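Local coordinates for protein lamina-associated polypeptide 2 isoforms alpha/zeta (Mus musculus, PDB 2V0X) that forms a homodimer through its C-terminal coiled-coil domain and serves as a component of the nuclear lamina, probably linking lamin A to chromatin, at the interface of chains A and B. Sequence-based numbering; all coordinates share one arbitrary frame. Chains: chain A/B, Lamina-associated polypeptide 2 isoforms alpha/zeta.

Contact 1: the interface of chains A and B. Residues chain A 106, 110, 187, 190-191; chain B 107, 110-111.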
loop_
_atom_site.group_PDB
_atom_site.type_symbol
_atom_site.label_atom_id
_atom_site.label_comp_id
_atom_site.label_asym_id
_atom_site.label_seq_id
_atom_site.Cartn_x
_atom_site.Cartn_y
_atom_site.Cartn_z
ATOM N N LEU A 106 0.687 -13.278 14.961
ATOM C CA LEU A 106 0.753 -13.411 13.518
ATOM C C LEU A 106 -0.560 -12.893 12.898
ATOM O O LEU A 106 -0.541 -12.165 11.893
ATOM C CB LEU A 106 1.022 -14.865 13.108
ATOM C CG LEU A 106 2.479 -15.349 13.023
ATOM C CD1 LEU A 106 3.257 -14.472 12.061
ATOM C CD2 LEU A 106 3.155 -15.303 14.367
ATOM N N LEU A 110 -0.928 -9.790 10.224
ATOM C CA LEU A 110 -1.591 -9.920 8.940
ATOM C C LEU A 110 -2.808 -8.997 8.830
ATOM O O LEU A 110 -3.100 -8.481 7.750
ATOM C CB LEU A 110 -1.973 -11.380 8.672
ATOM C CG LEU A 110 -0.810 -12.331 8.364
ATOM C CD1 LEU A 110 -1.224 -13.772 8.530
ATOM C CD2 LEU A 110 -0.244 -12.074 6.977
ATOM N N SER A 187 4.387 -6.242 8.540
ATOM C CA SER A 187 4.900 -7.443 7.898
ATOM C C SER A 187 6.128 -7.900 8.678
ATOM O O SER A 187 6.220 -9.050 9.095
ATOM C CB SER A 187 5.292 -7.142 6.445
ATOM O OG SER A 187 6.201 -8.113 5.946
ATOM N N GLY A 190 5.467 -9.313 12.082
ATOM C CA GLY A 190 4.950 -10.659 11.932
ATOM C C GLY A 190 6.047 -11.683 11.697
ATOM O O GLY A 190 6.004 -12.787 12.268
ATOM N N ARG A 191 7.022 -11.338 10.855
ATOM C CA ARG A 191 8.105 -12.267 10.545
ATOM C C ARG A 191 9.061 -12.443 11.709
ATOM O O ARG A 191 9.770 -13.438 11.786
ATOM C CB ARG A 191 8.852 -11.848 9.262
ATOM C CG ARG A 191 7.972 -11.952 7.999
ATOM C CD ARG A 191 8.677 -11.472 6.736
ATOM N NE ARG A 191 9.947 -12.162 6.480
ATOM C CZ ARG A 191 11.086 -11.529 6.208
ATOM N NH1 ARG A 191 11.108 -10.198 6.153
ATOM N NH2 ARG A 191 12.213 -12.213 6.021
ATOM N N ASP B 107 5.356 -16.953 6.060
ATOM C CA ASP B 107 6.497 -16.102 5.745
ATOM C C ASP B 107 6.385 -15.531 4.335
ATOM O O ASP B 107 6.722 -14.370 4.099
ATOM C CB ASP B 107 7.820 -16.863 5.909
ATOM C CG ASP B 107 9.017 -15.943 5.837
ATOM O OD1 ASP B 107 9.019 -14.928 6.560
ATOM O OD2 ASP B 107 9.922 -16.202 5.023
ATOM N N LEU B 110 3.730 -12.724 4.373
ATOM C CA LEU B 110 4.230 -11.491 4.989
ATOM C C LEU B 110 5.277 -10.802 4.100
ATOM O O LEU B 110 5.363 -9.569 4.073
ATOM C CB LEU B 110 4.809 -11.767 6.390
ATOM C CG LEU B 110 3.848 -12.274 7.485
ATOM C CD1 LEU B 110 4.585 -13.049 8.573
ATOM C CD2 LEU B 110 3.061 -11.130 8.077
ATOM N N CYS B 111 6.065 -11.595 3.377
ATOM C CA CYS B 111 7.086 -11.059 2.476
ATOM C C CYS B 111 6.415 -10.348 1.302
ATOM O O CYS B 111 6.830 -9.263 0.892
ATOM C CB CYS B 111 8.012 -12.182 1.959
ATOM S SG CYS B 111 9.262 -12.753 3.185
#

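Contact 2: the interface of chains A and B. Residues chain A 80-81, 84; chain B 199, 201, 224, 228-229, 231.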
loop_
_atom_site.group_PDB
_atom_site.type_symbol
_atom_site.label_atom_id
_atom_site.label_comp_id
_atom_site.label_asym_id
_atom_site.label_seq_id
_atom_site.Cartn_x
_atom_site.Cartn_y
_atom_site.Cartn_z
ATOM N N GLU A 80 -18.534 -20.602 10.110
ATOM C CA GLU A 80 -18.495 -22.009 9.703
ATOM C C GLU A 80 -17.155 -22.630 10.089
ATOM O O GLU A 80 -17.102 -23.721 10.662
ATOM C CB GLU A 80 -18.681 -22.146 8.189
ATOM C CG GLU A 80 -20.102 -21.880 7.661
ATOM C CD GLU A 80 -20.317 -20.451 7.148
ATOM O OE1 GLU A 80 -21.270 -20.239 6.363
ATOM O OE2 GLU A 80 -19.547 -19.539 7.522
ATOM N N ILE A 81 -16.077 -21.911 9.783
ATOM C CA ILE A 81 -14.727 -22.360 10.092
ATOM C C ILE A 81 -14.480 -22.343 11.604
ATOM O O ILE A 81 -13.882 -23.267 12.144
ATOM C CB ILE A 81 -13.682 -21.479 9.360
ATOM C CG1 ILE A 81 -13.813 -21.660 7.846
ATOM C CG2 ILE A 81 -12.278 -21.770 9.854
ATOM C CD1 ILE A 81 -13.452 -23.037 7.357
ATOM N N PHE A 84 -15.535 -25.428 13.580
ATOM C CA PHE A 84 -14.656 -26.591 13.534
ATOM C C PHE A 84 -13.335 -26.380 14.269
ATOM O O PHE A 84 -12.371 -27.115 14.049
ATOM C CB PHE A 84 -14.379 -26.984 12.083
ATOM C CG PHE A 84 -15.531 -27.678 11.405
ATOM C CD1 PHE A 84 -16.408 -26.970 10.597
ATOM C CD2 PHE A 84 -15.715 -29.051 11.549
ATOM C CE1 PHE A 84 -17.459 -27.622 9.934
ATOM C CE2 PHE A 84 -16.760 -29.713 10.894
ATOM C CZ PHE A 84 -17.633 -28.995 10.084
ATOM N N CYS B 199 -8.057 -26.402 12.284
ATOM C CA CYS B 199 -9.464 -26.560 11.930
ATOM C C CYS B 199 -9.711 -28.037 11.636
ATOM O O CYS B 199 -9.138 -28.606 10.702
ATOM C CB CYS B 199 -9.812 -25.702 10.713
ATOM S SG CYS B 199 -11.546 -25.755 10.195
ATOM N N ILE B 201 -11.074 -30.265 9.914
ATOM C CA ILE B 201 -11.703 -30.622 8.657
ATOM C C ILE B 201 -10.656 -31.337 7.837
ATOM O O ILE B 201 -9.463 -31.241 8.128
ATOM C CB ILE B 201 -12.272 -29.398 7.863
ATOM C CG1 ILE B 201 -11.172 -28.391 7.520
ATOM C CG2 ILE B 201 -13.405 -28.744 8.636
ATOM C CD1 ILE B 201 -11.637 -27.298 6.570
ATOM N N VAL B 224 -16.896 -21.052 1.207
ATOM C CA VAL B 224 -17.207 -21.750 2.457
ATOM C C VAL B 224 -18.445 -22.667 2.445
ATOM O O VAL B 224 -18.352 -23.839 2.820
ATOM C CB VAL B 224 -17.274 -20.747 3.654
ATOM C CG1 VAL B 224 -18.481 -19.828 3.538
ATOM C CG2 VAL B 224 -17.267 -21.489 4.975
ATOM N N ILE B 228 -18.994 -26.335 4.002
ATOM C CA ILE B 228 -19.591 -26.315 5.338
ATOM C C ILE B 228 -20.879 -25.482 5.343
ATOM O O ILE B 228 -20.855 -24.290 5.022
ATOM C CB ILE B 228 -18.626 -25.724 6.395
ATOM C CG1 ILE B 228 -17.296 -26.485 6.400
ATOM C CG2 ILE B 228 -19.260 -25.805 7.783
ATOM C CD1 ILE B 228 -16.207 -25.822 7.218
ATOM N N LYS B 229 -22.000 -26.113 5.688
ATOM C CA LYS B 229 -23.281 -25.417 5.738
ATOM C C LYS B 229 -23.333 -24.598 7.027
ATOM O O LYS B 229 -22.636 -24.905 8.000
ATOM C CB LYS B 229 -24.463 -26.406 5.681
ATOM C CG LYS B 229 -24.793 -27.102 7.003
ATOM C CD LYS B 229 -26.007 -28.037 6.925
ATOM C CE LYS B 229 -27.355 -27.303 6.831
ATOM N NZ LYS B 229 -27.745 -26.891 5.441
ATOM N N ARG B 231 -25.493 -22.651 10.309
ATOM C CA ARG B 231 -26.533 -23.032 11.266
ATOM C C ARG B 231 -27.919 -22.650 10.743
ATOM O O ARG B 231 -28.167 -21.492 10.401
ATOM C CB ARG B 231 -26.300 -22.366 12.630
ATOM C CG ARG B 231 -25.286 -23.057 13.537
ATOM C CD ARG B 231 -23.864 -22.557 13.318
ATOM N NE ARG B 231 -23.308 -22.974 12.032
ATOM C CZ ARG B 231 -22.062 -22.727 11.638
ATOM N NH1 ARG B 231 -21.229 -22.061 12.428
ATOM N NH2 ARG B 231 -21.644 -23.158 10.455
#

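Contact 3: the interface of chains A and B. Residues chain A 117-118, 120-121, 176; chain B 120, 180-181, 184.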
loop_
_atom_site.group_PDB
_atom_site.type_symbol
_atom_site.label_atom_id
_atom_site.label_comp_id
_atom_site.label_asym_id
_atom_site.label_seq_id
_atom_site.Cartn_x
_atom_site.Cartn_y
_atom_site.Cartn_z
ATOM N N ALA A 117 -2.975 -1.547 3.920
ATOM C CA ALA A 117 -3.141 -1.608 2.470
ATOM C C ALA A 117 -4.525 -1.108 2.027
ATOM O O ALA A 117 -4.664 -0.514 0.953
ATOM C CB ALA A 117 -2.920 -3.046 1.979
ATOM N N ALA A 118 -5.553 -1.414 2.822
ATOM C CA ALA A 118 -6.932 -0.982 2.531
ATOM C C ALA A 118 -6.985 0.546 2.585
ATOM O O ALA A 118 -7.575 1.190 1.730
ATOM C CB ALA A 118 -7.924 -1.588 3.557
ATOM N N ALA A 120 -4.447 2.616 2.140
ATOM C CA ALA A 120 -3.688 3.116 0.988
ATOM C C ALA A 120 -4.591 3.065 -0.248
ATOM O O ALA A 120 -4.554 3.947 -1.114
ATOM C CB ALA A 120 -2.439 2.243 0.757
ATOM N N LEU A 121 -5.405 2.025 -0.339
ATOM C CA LEU A 121 -6.302 1.901 -1.469
ATOM C C LEU A 121 -7.386 2.981 -1.432
ATOM O O LEU A 121 -7.736 3.555 -2.459
ATOM C CB LEU A 121 -6.900 0.506 -1.493
ATOM C CG LEU A 121 -8.082 0.039 -2.344
ATOM C CD1 LEU A 121 -8.321 0.843 -3.578
ATOM C CD2 LEU A 121 -7.858 -1.440 -2.677
ATOM N N GLU A 176 -0.036 8.056 1.436
ATOM C CA GLU A 176 0.149 6.727 0.841
ATOM C C GLU A 176 1.480 6.161 1.364
ATOM O O GLU A 176 1.556 5.004 1.762
ATOM C CB GLU A 176 0.190 6.832 -0.691
ATOM C CG GLU A 176 0.281 5.496 -1.445
ATOM C CD GLU A 176 -1.033 4.723 -1.511
ATOM O OE1 GLU A 176 -2.097 5.270 -1.147
ATOM O OE2 GLU A 176 -0.999 3.555 -1.951
ATOM N N ALA B 120 4.052 0.130 -3.739
ATOM C CA ALA B 120 3.082 1.237 -3.620
ATOM C C ALA B 120 3.823 2.498 -3.145
ATOM O O ALA B 120 3.516 3.621 -3.550
ATOM C CB ALA B 120 1.989 0.850 -2.637
ATOM N N SER B 180 -2.129 -2.372 -3.617
ATOM C CA SER B 180 -2.866 -2.515 -2.359
ATOM C C SER B 180 -3.721 -3.787 -2.370
ATOM O O SER B 180 -3.814 -4.480 -1.364
ATOM C CB SER B 180 -3.777 -1.299 -2.112
ATOM O OG SER B 180 -3.021 -0.122 -1.865
ATOM N N ALA B 181 -4.331 -4.081 -3.514
ATOM C CA ALA B 181 -5.173 -5.262 -3.652
ATOM C C ALA B 181 -4.329 -6.523 -3.495
ATOM O O ALA B 181 -4.754 -7.471 -2.836
ATOM C CB ALA B 181 -5.908 -5.265 -5.001
HETATM N N MSE B 184 -3.467 -6.983 0.202
HETATM C CA MSE B 184 -4.659 -7.485 0.867
HETATM C C MSE B 184 -4.855 -8.970 0.534
HETATM O O MSE B 184 -5.229 -9.754 1.396
HETATM C CB MSE B 184 -5.878 -6.661 0.430
HETATM C CG MSE B 184 -5.919 -5.253 1.047
HETATM SE SE MSE B 184 -6.904 -3.980 -0.047
HETATM C CE MSE B 184 -8.667 -4.218 0.688
#

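Contact 1: the interface of chains A and B
A:Arg191 and B:Asp107 form the charged link of this patch, where the long helices 152-196 of chain A and 100-146 of chain B pack in the antiparallel coiled coil of the LAP2alpha dimer. The salt bridge is a hydrogen bond from the guanidinium NE of A:Arg191 to the carboxylate OD1 of B:Asp107, 2.9 Å long and bent to 151° at the hydrogen. OD1 lies in the guanidinium plane; NE reaches it on the syn side, somewhat out of the carboxylate plane, the two flat groups being turned 40° apart. A bend at chi3 (56°) swings the arginine head toward the aspartate, while B:Cys111 SG sits over one face of the guanidinium, toward the rim on the NE side, 3.4 Å from NE. A leucine in place of A:Arg191 would probably leave the B:Asp107 carboxylate without its charged mate and B:Cys111 SG without the flat guanidinium it lies against.

A further polar link joins a side chain to a main chain: the hydroxyl OG of A:Ser187 donates to the carbonyl O of B:Leu110, arriving from above the carbonyl plane.

Apolar contacts centre on B:Leu110. Its CB lies 3.6 Å from the aliphatic CG of A:Arg191, the two side chains sliding past each other in opposite directions. Its two methyl branches point to different partners: CD1 rests on the backbone of A:Gly190 and also reaches A:Leu106 CD1, whereas CD2 meets CD2 of A:Leu110 at 3.6 Å, the leucines crossing at about a right angle.

Contact 2: the interface of chains A and B
The phenyl ring of A:Phe84 is gripped by chain B residues at the tightly packed end of this dimer contact. B:Ile201 covers one ring face with its CG2 methyl, 3.8 Å from the centroid in a CH-pi contact displaced toward the rim. B:Ile228, with CG1 anti to the carbonyl carbon (chi1 -56°) and CG2 anti to the backbone N, sends both arms to one corner of the ring. CG2 meets the edge in the ring plane, 3.3 Å from CE1, while CD1 reaches under that corner on the face that B:Ile201 covers, 3.6 Å from CD1 of the phenylalanine. B:Cys199 closes the near end, its SG 3.6 Å from the CB of A:Phe84, and A:Ile81 sets CD1 against CD1 of B:Ile228 at 3.9 Å.

A:Glu80 still packs closely, its CB 3.6 Å from B:Val224 CG2, and a bend at chi2 (96°) folds the carboxylate back beside the valine methyls. Beyond it, at B:Arg231, the contact turns loose. The guanidinium brings its edge to the glutamate's CA while NH2 donates to the main-chain O of B:Lys229, and little of the arginine is hidden. Its charge may still be felt by the carboxylate, although A:Glu80 OE1 and B:Arg231 NH2 stand 5.0 Å apart.

In the fold, the short helix 79-83 and A:Phe84 of one subunit lie against the loop after helix 152-196 and the C-terminal segment of the other, beside the long-helix bundle.

Contact 3: the interface of chains A and B
B:Ser180 and A:Leu121 meet where helix 152-196 of chain B packs on helix 100-146 of chain A, in the midst of the coiled-coil dimer. Small residues dominate: A:Ala117, A:Ala118 and A:Ala120 bring little more than a methyl each, which probably lets the two backbones approach closely.

Among the apolar and van der Waals contacts, the CB of A:Leu121 lies alongside the CB of B:Ser180 at 3.7 Å. The leucine holds CG anti to its main-chain nitrogen (chi1 167°), and its CD2 branch reaches the selenium SE of B:Met184, a selenomethionine, at 3.8 Å. These two side chains cross at about a right angle. Further back along the selenomethionine, CG touches the CB methyl of A:Ala117 at 3.8 Å, while a bend at chi3 (90°) turns the terminal CE methyl toward A:Ala118, 4.0 Å from its CB. The selenomethionine thus lies over one turn of the chain A helix, touching it at successive atoms of its length. The hydroxyl OG of B:Ser180 comes to 3.6 Å from the CB of A:Ala120. A:Glu176 points its carboxylate OE2 toward the CB methyl of B:Ala120, from which it stands 4.1 Å away, near enough for van der Waals contact at most.

Polar contact is slight. Across the helices, OG of B:Ser180 makes a weak hydrogen bond to the main-chain O of A:Ala117, 3.3 Å long.

Contacts 1 and 3 draw on the same pair of long helices, 100-146 and 152-196, their C-alpha centres about 16 Å apart. Contact 1 pairs helix 152-196 of chain A with helix 100-146 of chain B, and contact 3 chiefly reverses the roles, as expected of a two-fold dimer. Contact 2 stands apart, its C-alpha centre about 25 Å from that of contact 1 and about 30 Å from that of contact 3. It uses helix 79-83, the C-terminal tail and the loop after helix 152-196, which ties it to the shared helices. Dimerization therefore combines a helical core with an outlying clasp, each contact twinned by symmetry.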